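PDB 4KKI: transcobalamin-1 from Homo sapiens, which binds vitamin B12 with femtomolar affinity, transports it and protects it from the acid of the stomach. Local coordinates for residues A[93-98]-A[116-121]. Sequence-based numbering, arbitrary orientation.
Sequences GELALI and YHLIDK
Leu-95 meets the flat backbone groups of the helix start at 118-121 with one methyl: its CD2 lies over a face of the Lys-121 carbonyl group, 3.7 Å from Lys-121 C, and approaches the Leu-118 carbonyl from its oxygen end, 3.6 Å from Leu-118 O. No aromatic ring takes part, and branched aliphatic side chains suit this buried interface, because they fill it without polar atoms to satisfy. Leu-95 reaches across because chi1 of 179° turns CG opposite its own N; the fork at CG then sends CD2 to Lys-121 CB and CD1 to Leu-118 CD2, 4.0 Å away. The other Leu-118 methyl, CD1, meets Ile-98 CG2 at 3.9 Å, the two side chains running roughly perpendicular. Ile-98, one turn beyond Leu-95, suits its place because its beta branch offers a methyl directly at CB. The bent chain of Lys-121 carries NZ off from the apolar contact, so a lysine can stand at this edge. Cutting Leu-95 back to an alanine would probably cost Leu-118 CD2 and Lys-121 CB this apolar contact and open a gap between the helices. Gly-93 and Glu-94 touch cyanocobalamin; the contact ties their helix, 92-102, to the first turn of helix 118-135, packing that builds the N-terminal domain's alpha6-alpha6 barrel.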
ATOM      1  N   GLY A  93      -6.990  -6.367  -6.218  1.00 38.98           N
ATOM      2  CA  GLY A  93      -6.377  -5.100  -5.858  1.00 40.62           C
ATOM      3  C   GLY A  93      -5.583  -4.471  -6.989  1.00 41.72           C
ATOM      4  O   GLY A  93      -5.576  -3.250  -7.145  1.00 43.15           O
ATOM      5  N   GLU A  94      -4.909  -5.304  -7.776  1.00 40.36           N
ATOM      6  CA  GLU A  94      -4.127  -4.818  -8.909  1.00 44.68           C
ATOM      7  C   GLU A  94      -5.035  -4.224  -9.976  1.00 36.48           C
ATOM      8  O   GLU A  94      -4.724  -3.190 -10.565  1.00 41.50           O
ATOM      9  CB  GLU A  94      -3.285  -5.944  -9.514  1.00 51.16           C
ATOM     10  CG  GLU A  94      -2.062  -6.323  -8.699  1.00 59.71           C
ATOM     11  CD  GLU A  94      -1.321  -7.510  -9.284  1.00 60.59           C
ATOM     12  OE1 GLU A  94      -1.928  -8.268 -10.072  1.00 53.61           O
ATOM     13  OE2 GLU A  94      -0.129  -7.683  -8.959  1.00 66.87           O
ATOM     14  N   LEU A  95      -6.159  -4.888 -10.218  1.00 34.24           N
ATOM     15  CA  LEU A  95      -7.135  -4.411 -11.185  1.00 34.69           C
ATOM     16  C   LEU A  95      -7.808  -3.139 -10.678  1.00 38.80           C
ATOM     17  O   LEU A  95      -8.101  -2.227 -11.456  1.00 39.75           O
ATOM     18  CB  LEU A  95      -8.182  -5.490 -11.470  1.00 38.97           C
ATOM     19  CG  LEU A  95      -9.276  -5.104 -12.464  1.00 48.67           C
ATOM     20  CD1 LEU A  95      -8.655  -4.623 -13.764  1.00 51.25           C
ATOM     21  CD2 LEU A  95     -10.219  -6.271 -12.718  1.00 55.56           C
ATOM     22  N   ALA A  96      -8.052  -3.087  -9.371  1.00 39.16           N
ATOM     23  CA  ALA A  96      -8.633  -1.903  -8.745  1.00 43.21           C
ATOM     24  C   ALA A  96      -7.754  -0.676  -8.984  1.00 39.65           C
ATOM     25  O   ALA A  96      -8.251   0.383  -9.357  1.00 39.06           O
ATOM     26  CB  ALA A  96      -8.841  -2.132  -7.255  1.00 36.58           C
ATOM     27  N   LEU A  97      -6.449  -0.828  -8.774  1.00 37.44           N
ATOM     28  CA  LEU A  97      -5.510   0.270  -9.002  1.00 42.52           C
ATOM     29  C   LEU A  97      -5.473   0.680 -10.469  1.00 42.90           C
ATOM     30  O   LEU A  97      -5.330   1.859 -10.785  1.00 42.43           O
ATOM     31  CB  LEU A  97      -4.104  -0.104  -8.530  1.00 36.45           C
ATOM     32  CG  LEU A  97      -3.860  -0.082  -7.019  1.00 44.27           C
ATOM     33  CD1 LEU A  97      -2.462  -0.584  -6.702  1.00 42.67           C
ATOM     34  CD2 LEU A  97      -4.066   1.318  -6.457  1.00 37.40           C
ATOM     35  N   ILE A  98      -5.595  -0.300 -11.360  1.00 49.19           N
ATOM     36  CA  ILE A  98      -5.610  -0.025 -12.791  1.00 42.14           C
ATOM     37  C   ILE A  98      -6.794   0.862 -13.140  1.00 38.93           C
ATOM     38  O   ILE A  98      -6.648   1.870 -13.832  1.00 42.49           O
ATOM     39  CB  ILE A  98      -5.664  -1.321 -13.617  1.00 40.74           C
ATOM     40  CG1 ILE A  98      -4.318  -2.042 -13.542  1.00 38.25           C
ATOM     41  CG2 ILE A  98      -6.013  -1.024 -15.070  1.00 34.14           C
ATOM     42  CD1 ILE A  98      -4.285  -3.348 -14.292  1.00 38.45           C
ATOM     43  N   TYR A 116     -12.536  -2.646 -22.071  1.00 57.21           N
ATOM     44  CA  TYR A 116     -12.048  -3.940 -21.605  1.00 58.60           C
ATOM     45  C   TYR A 116     -12.967  -4.531 -20.541  1.00 55.77           C
ATOM     46  O   TYR A 116     -12.741  -5.646 -20.066  1.00 60.06           O
ATOM     47  CB  TYR A 116     -10.630  -3.812 -21.044  1.00 60.36           C
ATOM     48  CG  TYR A 116      -9.581  -3.424 -22.062  1.00 71.61           C
ATOM     49  CD1 TYR A 116      -9.699  -3.806 -23.393  1.00 71.07           C
ATOM     50  CD2 TYR A 116      -8.471  -2.675 -21.691  1.00 73.36           C
ATOM     51  CE1 TYR A 116      -8.739  -3.453 -24.325  1.00 72.54           C
ATOM     52  CE2 TYR A 116      -7.508  -2.317 -22.615  1.00 79.50           C
ATOM     53  CZ  TYR A 116      -7.646  -2.708 -23.930  1.00 83.22           C
ATOM     54  OH  TYR A 116      -6.687  -2.352 -24.851  1.00 91.47           O
ATOM     55  N   HIS A 117     -14.000  -3.774 -20.174  1.00 52.84           N
ATOM     56  CA  HIS A 117     -14.942  -4.170 -19.128  1.00 58.10           C
ATOM     57  C   HIS A 117     -14.244  -4.485 -17.806  1.00 57.75           C
ATOM     58  O   HIS A 117     -14.533  -5.494 -17.160  1.00 60.99           O
ATOM     59  CB  HIS A 117     -15.807  -5.349 -19.589  1.00 55.13           C
ATOM     60  CG  HIS A 117     -16.805  -4.983 -20.642  1.00 53.28           C
ATOM     61  ND1 HIS A 117     -18.143  -4.800 -20.366  1.00 64.81           N
ATOM     62  CD2 HIS A 117     -16.658  -4.745 -21.966  1.00 57.88           C
ATOM     63  CE1 HIS A 117     -18.779  -4.476 -21.477  1.00 64.88           C
ATOM     64  NE2 HIS A 117     -17.901  -4.435 -22.463  1.00 60.14           N
ATOM     65  N   LEU A 118     -13.331  -3.607 -17.410  1.00 50.96           N
ATOM     66  CA  LEU A 118     -12.526  -3.814 -16.211  1.00 55.22           C
ATOM     67  C   LEU A 118     -13.359  -3.746 -14.937  1.00 52.66           C
ATOM     68  O   LEU A 118     -13.057  -4.423 -13.953  1.00 44.46           O
ATOM     69  CB  LEU A 118     -11.382  -2.798 -16.154  1.00 43.99           C
ATOM     70  CG  LEU A 118     -10.409  -2.851 -17.333  1.00 52.20           C
ATOM     71  CD1 LEU A 118      -9.240  -1.897 -17.120  1.00 47.85           C
ATOM     72  CD2 LEU A 118      -9.915  -4.273 -17.556  1.00 49.81           C
ATOM     73  N   ILE A 119     -14.402  -2.922 -14.958  1.00 43.92           N
ATOM     74  CA  ILE A 119     -15.295  -2.797 -13.813  1.00 44.88           C
ATOM     75  C   ILE A 119     -16.026  -4.115 -13.586  1.00 52.53           C
ATOM     76  O   ILE A 119     -16.112  -4.602 -12.458  1.00 49.64           O
ATOM     77  CB  ILE A 119     -16.316  -1.658 -14.011  1.00 51.48           C
ATOM     78  CG1 ILE A 119     -15.606  -0.302 -14.030  1.00 52.85           C
ATOM     79  CG2 ILE A 119     -17.364  -1.675 -12.911  1.00 46.53           C
ATOM     80  CD1 ILE A 119     -16.549   0.872 -14.213  1.00 55.14           C
ATOM     81  N   ASP A 120     -16.541  -4.693 -14.669  1.00 49.02           N
ATOM     82  CA  ASP A 120     -17.196  -5.993 -14.601  1.00 56.67           C
ATOM     83  C   ASP A 120     -16.229  -7.054 -14.086  1.00 50.13           C
ATOM     84  O   ASP A 120     -16.599  -7.896 -13.268  1.00 50.13           O
ATOM     85  CB  ASP A 120     -17.753  -6.395 -15.971  1.00 64.38           C
ATOM     86  CG  ASP A 120     -18.923  -5.531 -16.405  1.00 72.25           C
ATOM     87  OD1 ASP A 120     -19.036  -4.389 -15.912  1.00 74.66           O
ATOM     88  OD2 ASP A 120     -19.730  -5.990 -17.240  1.00 86.76           O
ATOM     89  N   LYS A 121     -14.987  -6.998 -14.556  1.00 42.21           N
ATOM     90  CA  LYS A 121     -13.972  -7.963 -14.142  1.00 49.27           C
ATOM     91  C   LYS A 121     -13.626  -7.797 -12.668  1.00 48.57           C
ATOM     92  O   LYS A 121     -13.376  -8.775 -11.963  1.00 52.30           O
ATOM     93  CB  LYS A 121     -12.716  -7.839 -15.008  1.00 56.23           C
ATOM     94  CG  LYS A 121     -12.872  -8.408 -16.411  1.00 71.78           C
ATOM     95  CD  LYS A 121     -13.064  -9.917 -16.376  1.00 86.30           C
ATOM     96  CE  LYS A 121     -13.422 -10.469 -17.749  1.00 96.95           C
ATOM     97  NZ  LYS A 121     -12.412 -10.123 -18.786  1.00100.50           N
TER